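Local coordinates for protein possible flavin reductase (Haemophilus somnus 129PT, PDB 2R0X) that probably binds FMN and reduces riboflavin or related flavins at the expense of NADPH, at residues 112-121 / 132-142. Sequence-based numbering, arbitrary orientation. Where two conformers were deposited one is given.
Sequences ALINFDCEIT and LICKIVDIHQS
Asp-117 O receives two backbone N-H groups from the facing strand, Val-137 N at 2.8 Å and Asp-138 N at 3.3 Å, the first in the carbonyl plane and the second tilted from it. This is a classic beta bulge in the antiparallel hairpin of strands 114-126 and 129-141, and it moves the register by one residue between Asp-117 and Cys-118. At the bulge Val-137 sets CG2 against Asp-117 O, while CG1, anti to its own carbonyl carbon (chi1 -61°), meets the Glu-119 carboxylate, with CD 3.7 Å from CG1. Glu-119 and Lys-135 run side by side, and water 2 joins them, giving a proton to OE1 and accepting one from NZ. Farther along, the Asn-115 amide and His-140 ring lie alongside each other with planes 62° apart. Water 1 sits at the ring edge, 2.9 Å from His-140 ND1, and also reaches Asn-115 OD1. Where the pairing ends, Ser-142 grips Leu-113 O twice: OG comes in on a lone pair at 2.7 Å, and N from above the carbonyl plane at 3.0 Å. The face bearing Phe-116, Cys-118, Ile-136 and Ile-139 is mostly apolar. Ile-136 CD1 and Ile-139 CG1 both approach CD2 of the Phe-116 ring, the former at 4.0 Å, and Cys-118 CB packs on Cys-134 CB at 3.7 Å. Leu-48 of strand 46-53 backs Phe-116 and both cysteines, and Phe-8 of the second subunit packs on Ile-136. Over the opposite face, Asn-71 fixes the Asn-115 amide, while Thr-103 and Thr-104 give both oxygens of Asp-117 and one of Asp-138 a donor, which would probably ease repulsion between the two carboxylates; the hairpin's largely apolar face joins the barrel core to the dimer interface.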
ATOM      1  N   ALA A 112     -18.825   5.348  -3.118  1.00  7.57           N
ATOM      2  CA  ALA A 112     -17.544   4.717  -2.855  1.00  7.12           C
ATOM      3  C   ALA A 112     -17.454   4.222  -1.413  1.00  6.89           C
ATOM      4  O   ALA A 112     -18.212   4.606  -0.536  1.00  8.89           O
ATOM      5  CB  ALA A 112     -16.409   5.688  -3.131  1.00  8.69           C
ATOM      6  N   LEU A 113     -16.456   3.401  -1.120  1.00  5.90           N
ATOM      7  CA  LEU A 113     -16.195   2.945   0.219  1.00  5.71           C
ATOM      8  C   LEU A 113     -15.637   4.077   1.095  1.00  5.82           C
ATOM      9  O   LEU A 113     -16.000   4.230   2.255  1.00  7.04           O
ATOM     10  CB  LEU A 113     -15.243   1.766   0.212  1.00  6.00           C
ATOM     11  CG  LEU A 113     -15.099   1.002   1.519  1.00  6.67           C
ATOM     12  CD1 LEU A 113     -16.331   0.134   1.698  1.00  9.07           C
ATOM     13  CD2 LEU A 113     -13.819   0.162   1.516  1.00  8.14           C
ATOM     14  N   ILE A 114     -14.695   4.831   0.529  1.00  5.64           N
ATOM     15  CA  ILE A 114     -14.014   5.930   1.220  1.00  6.21           C
ATOM     16  C   ILE A 114     -13.579   6.923   0.167  1.00  5.60           C
ATOM     17  O   ILE A 114     -13.259   6.522  -0.940  1.00  6.13           O
ATOM     18  CB  ILE A 114     -12.706   5.470   1.993  1.00  6.08           C
ATOM     19  CG1 ILE A 114     -12.736   3.998   2.431  1.00  7.77           C
ATOM     20  CG2 ILE A 114     -12.478   6.383   3.173  1.00  7.75           C
ATOM     21  CD1 ILE A 114     -11.393   3.468   2.892  1.00  7.59           C
ATOM     22  N   ASN A 115     -13.533   8.194   0.536  1.00  5.70           N
ATOM     23  CA  ASN A 115     -13.057   9.251  -0.323  1.00  6.00           C
ATOM     24  C   ASN A 115     -12.066  10.129   0.441  1.00  5.84           C
ATOM     25  O   ASN A 115     -12.429  10.696   1.466  1.00  7.53           O
ATOM     26  CB  ASN A 115     -14.204  10.134  -0.853  1.00  7.25           C
ATOM     27  CG  ASN A 115     -15.370   9.321  -1.449  1.00  6.82           C
ATOM     28  OD1 ASN A 115     -16.338   9.017  -0.742  1.00  8.64           O
ATOM     29  ND2 ASN A 115     -15.296   9.015  -2.738  1.00  6.63           N
ATOM     30  N   PHE A 116     -10.827  10.186  -0.025  1.00  5.13           N
ATOM     31  CA  PHE A 116      -9.796  11.023   0.585  1.00  5.61           C
ATOM     32  C   PHE A 116      -9.385  12.101  -0.402  1.00  5.90           C
ATOM     33  O   PHE A 116      -8.830  11.816  -1.442  1.00  6.28           O
ATOM     34  CB  PHE A 116      -8.537  10.215   0.906  1.00  6.63           C
ATOM     35  CG  PHE A 116      -8.720   8.991   1.754  1.00  6.18           C
ATOM     36  CD1 PHE A 116      -8.998   7.766   1.185  1.00  7.13           C
ATOM     37  CD2 PHE A 116      -8.541   9.047   3.107  1.00  7.91           C
ATOM     38  CE1 PHE A 116      -9.089   6.612   1.973  1.00  7.06           C
ATOM     39  CE2 PHE A 116      -8.603   7.875   3.886  1.00  9.66           C
ATOM     40  CZ  PHE A 116      -8.889   6.683   3.287  1.00  8.48           C
ATOM     41  N   ASP A 117      -9.716  13.361  -0.085  1.00  6.01           N
ATOM     42  CA  ASP A 117      -9.365  14.496  -0.967  1.00  5.95           C
ATOM     43  C   ASP A 117      -8.048  15.076  -0.482  1.00  5.27           C
ATOM     44  O   ASP A 117      -7.911  15.310   0.694  1.00  6.36           O
ATOM     45  CB  ASP A 117     -10.481  15.560  -0.900  1.00  6.08           C
ATOM     46  CG  ASP A 117     -10.483  16.461  -2.118  1.00  6.28           C
ATOM     47  OD1 ASP A 117      -9.708  16.209  -3.053  1.00  7.02           O
ATOM     48  OD2 ASP A 117     -11.295  17.419  -2.122  1.00  8.62           O
ATOM     49  N   CYS A 118      -7.111  15.229  -1.410  1.00  5.62           N
ATOM     50  CA  CYS A 118      -5.722  15.469  -1.066  1.00  6.86           C
ATOM     51  C   CYS A 118      -5.052  16.542  -1.894  1.00  6.17           C
ATOM     52  O   CYS A 118      -5.369  16.807  -3.038  1.00  7.10           O
ATOM     53  CB  CYS A 118      -4.916  14.184  -1.282  1.00  6.71           C
ATOM     54  SG  CYS A 118      -5.496  12.692  -0.446  1.00  7.82           S
ATOM     55  N   GLU A 119      -4.056  17.135  -1.234  1.00  6.67           N
ATOM     56  CA  GLU A 119      -3.081  17.986  -1.892  1.00  6.63           C
ATOM     57  C   GLU A 119      -1.812  17.194  -2.122  1.00  7.13           C
ATOM     58  O   GLU A 119      -1.354  16.499  -1.220  1.00  9.21           O
ATOM     59  CB  GLU A 119      -2.758  19.210  -1.013  1.00  8.01           C
ATOM     60  CG  GLU A 119      -3.948  20.172  -0.897  1.00  9.63           C
ATOM     61  CD  GLU A 119      -3.807  21.256   0.138  1.00 10.23           C
ATOM     62  OE1 GLU A 119      -2.842  21.257   0.940  1.00 14.08           O
ATOM     63  OE2 GLU A 119      -4.742  22.096   0.170  1.00 12.06           O
ATOM     64  N   ILE A 120      -1.235  17.297  -3.325  1.00  7.28           N
ATOM     65  CA  ILE A 120       0.002  16.544  -3.648  1.00  8.02           C
ATOM     66  C   ILE A 120       1.115  17.453  -3.194  1.00  7.56           C
ATOM     67  O   ILE A 120       1.535  18.361  -3.909  1.00  9.86           O
ATOM     68  CB  ILE A 120       0.102  16.226  -5.137  1.00  8.50           C
ATOM     69  CG1 ILE A 120      -1.113  15.416  -5.622  1.00  9.48           C
ATOM     70  CG2 ILE A 120       1.418  15.465  -5.445  1.00  9.55           C
ATOM     71  CD1 ILE A 120      -1.140  15.131  -7.075  1.00 10.18           C
ATOM     72  N   THR A 121       1.610  17.178  -2.011  0.50  7.74           N
ATOM     73  CA  THR A 121       2.519  18.039  -1.350  0.50  8.95           C
ATOM     74  C   THR A 121       3.907  17.965  -1.993  0.50  8.30           C
ATOM     75  O   THR A 121       4.565  18.986  -2.194  0.50  8.26           O
ATOM     76  CB  THR A 121       2.529  17.640   0.099  0.50 10.13           C
ATOM     77  OG1 THR A 121       1.146  17.548   0.546  0.50 10.42           O
ATOM     78  CG2 THR A 121       3.326  18.651   0.895  0.50 11.30           C
ATOM     79  N   LEU A 132       3.587  10.023  -5.139  1.00  6.47           N
ATOM     80  CA  LEU A 132       2.863  11.238  -4.827  1.00  6.70           C
ATOM     81  C   LEU A 132       2.563  11.225  -3.332  1.00  6.36           C
ATOM     82  O   LEU A 132       1.865  10.350  -2.852  1.00  7.35           O
ATOM     83  CB  LEU A 132       1.585  11.340  -5.642  1.00  7.50           C
ATOM     84  CG  LEU A 132       1.657  11.098  -7.113  1.00  7.31           C
ATOM     85  CD1 LEU A 132       0.295  11.118  -7.794  1.00  8.12           C
ATOM     86  CD2 LEU A 132       2.590  12.087  -7.787  1.00  9.70           C
ATOM     87  N   ILE A 133       3.132  12.197  -2.616  0.50  6.34           N
ATOM     88  CA  ILE A 133       2.905  12.374  -1.188  0.50  6.03           C
ATOM     89  C   ILE A 133       1.737  13.305  -1.032  0.50  7.59           C
ATOM     90  O   ILE A 133       1.771  14.424  -1.559  0.50  9.21           O
ATOM     91  CB  ILE A 133       4.112  13.009  -0.486  0.50  7.20           C
ATOM     92  CG1 ILE A 133       5.323  12.109  -0.618  0.50  9.15           C
ATOM     93  CG2 ILE A 133       3.828  13.241   0.956  0.50  8.00           C
ATOM     94  CD1 ILE A 133       5.092  10.711  -0.171  0.50  9.82           C
ATOM     95  N   CYS A 134       0.712  12.848  -0.326  1.00  7.26           N
ATOM     96  CA  CYS A 134      -0.588  13.520  -0.398  1.00  8.94           C
ATOM     97  C   CYS A 134      -1.148  13.831   0.983  1.00  8.72           C
ATOM     98  O   CYS A 134      -1.624  12.945   1.681  1.00 10.45           O
ATOM     99  CB  CYS A 134      -1.562  12.597  -1.134  1.00 10.31           C
ATOM    100  SG  CYS A 134      -1.097  12.232  -2.838  1.00 12.70           S
ATOM    101  N   LYS A 135      -1.180  15.111   1.314  1.00  7.98           N
ATOM    102  CA  LYS A 135      -1.792  15.566   2.540  1.00  7.94           C
ATOM    103  C   LYS A 135      -3.308  15.497   2.361  1.00  6.71           C
ATOM    104  O   LYS A 135      -3.851  16.064   1.421  1.00  7.55           O
ATOM    105  CB  LYS A 135      -1.371  17.002   2.841  1.00  9.05           C
ATOM    106  CG  LYS A 135      -2.001  17.535   4.089  1.00 10.98           C
ATOM    107  CD  LYS A 135      -1.701  19.051   4.274  1.00 14.39           C
ATOM    108  CE  LYS A 135      -2.447  19.613   5.406  1.00 18.53           C
ATOM    109  NZ  LYS A 135      -2.067  21.065   5.479  1.00 22.34           N
ATOM    110  N   ILE A 136      -3.991  14.870   3.290  1.00  7.00           N
ATOM    111  CA  ILE A 136      -5.457  14.723   3.233  1.00  7.77           C
ATOM    112  C   ILE A 136      -6.113  15.984   3.768  1.00  6.97           C
ATOM    113  O   ILE A 136      -5.829  16.420   4.875  1.00  9.08           O
ATOM    114  CB  ILE A 136      -5.942  13.489   4.012  1.00  8.43           C
ATOM    115  CG1 ILE A 136      -5.285  12.223   3.413  1.00 10.18           C
ATOM    116  CG2 ILE A 136      -7.446  13.402   4.008  1.00 10.74           C
ATOM    117  CD1 ILE A 136      -5.314  11.079   4.367  1.00 11.09           C
ATOM    118  N   VAL A 137      -6.977  16.590   2.968  1.00  7.55           N
ATOM    119  CA  VAL A 137      -7.654  17.821   3.366  1.00  7.71           C
ATOM    120  C   VAL A 137      -9.163  17.664   3.528  1.00  8.56           C
ATOM    121  O   VAL A 137      -9.782  18.569   4.085  1.00  9.81           O
ATOM    122  CB  VAL A 137      -7.319  18.997   2.448  1.00  8.69           C
ATOM    123  CG1 VAL A 137      -5.793  19.287   2.504  1.00 10.45           C
ATOM    124  CG2 VAL A 137      -7.766  18.740   1.016  1.00 10.01           C
ATOM    125  N   ASP A 138      -9.761  16.537   3.113  1.00  7.77           N
ATOM    126  CA  ASP A 138     -11.174  16.298   3.352  1.00  8.60           C
ATOM    127  C   ASP A 138     -11.377  14.783   3.198  1.00  8.72           C
ATOM    128  O   ASP A 138     -10.669  14.145   2.451  1.00  8.32           O
ATOM    129  CB  ASP A 138     -12.030  17.140   2.352  1.00 10.46           C
ATOM    130  CG  ASP A 138     -13.403  17.461   2.827  1.00 14.76           C
ATOM    131  OD1 ASP A 138     -13.890  16.830   3.792  1.00 15.65           O
ATOM    132  OD2 ASP A 138     -14.017  18.364   2.179  1.00 14.76           O
ATOM    133  N   ILE A 139     -12.336  14.237   3.932  1.00  9.32           N
ATOM    134  CA  ILE A 139     -12.614  12.793   3.924  1.00 10.37           C
ATOM    135  C   ILE A 139     -14.118  12.627   3.933  1.00 10.12           C
ATOM    136  O   ILE A 139     -14.828  13.325   4.638  1.00 13.98           O
ATOM    137  CB  ILE A 139     -12.017  12.069   5.137  1.00 12.37           C
ATOM    138  CG1 ILE A 139     -10.495  12.059   5.095  1.00 13.73           C
ATOM    139  CG2 ILE A 139     -12.564  10.628   5.285  1.00 14.41           C
ATOM    140  CD1 ILE A 139      -9.797  11.351   6.271  1.00 15.28           C
ATOM    141  N   HIS A 140     -14.593  11.654   3.160  1.00  9.88           N
ATOM    142  CA  HIS A 140     -15.937  11.123   3.279  1.00 11.16           C
ATOM    143  C   HIS A 140     -15.800   9.612   3.463  1.00 10.00           C
ATOM    144  O   HIS A 140     -15.044   8.990   2.756  1.00 11.20           O
ATOM    145  CB  HIS A 140     -16.707  11.447   2.008  1.00 15.00           C
ATOM    146  CG  HIS A 140     -18.136  11.028   2.025  1.00 20.35           C
ATOM    147  ND1 HIS A 140     -18.534   9.745   1.710  1.00 23.16           N
ATOM    148  CD2 HIS A 140     -19.267  11.732   2.268  1.00 22.64           C
ATOM    149  CE1 HIS A 140     -19.851   9.661   1.800  1.00 24.26           C
ATOM    150  NE2 HIS A 140     -20.322  10.857   2.111  1.00 24.73           N
ATOM    151  N   GLN A 141     -16.549   9.035   4.401  1.00 11.82           N
ATOM    152  CA  GLN A 141     -16.508   7.564   4.563  1.00 14.78           C
ATOM    153  C   GLN A 141     -17.887   6.935   4.543  1.00 12.87           C
ATOM    154  O   GLN A 141     -18.831   7.534   4.970  1.00 15.91           O
ATOM    155  CB  GLN A 141     -15.712   7.130   5.801  1.00 18.94           C
ATOM    156  CG  GLN A 141     -16.033   7.908   7.038  1.00 21.71           C
ATOM    157  CD  GLN A 141     -14.994   7.780   8.168  1.00 20.94           C
ATOM    158  OE1 GLN A 141     -14.735   6.684   8.642  1.00 20.83           O
ATOM    159  NE2 GLN A 141     -14.444   8.923   8.632  1.00 25.01           N
ATOM    160  N   SER A 142     -17.958   5.715   4.038  1.00 12.70           N
ATOM    161  CA  SER A 142     -19.177   4.929   4.102  1.00 13.80           C
ATOM    162  C   SER A 142     -19.247   4.178   5.404  1.00 15.81           C
ATOM    163  O   SER A 142     -18.265   4.084   6.140  1.00 18.32           O
ATOM    164  CB  SER A 142     -19.206   3.927   2.949  1.00 13.63           C
ATOM    165  OG  SER A 142     -18.227   2.920   3.095  1.00 11.22           O
TER
HETATM  166  O   HOH W   1     -17.243   7.145   1.209  1.00 24.00           O
HETATM  167  O   HOH W   2      -2.994  22.526   3.362  1.00 25.78           O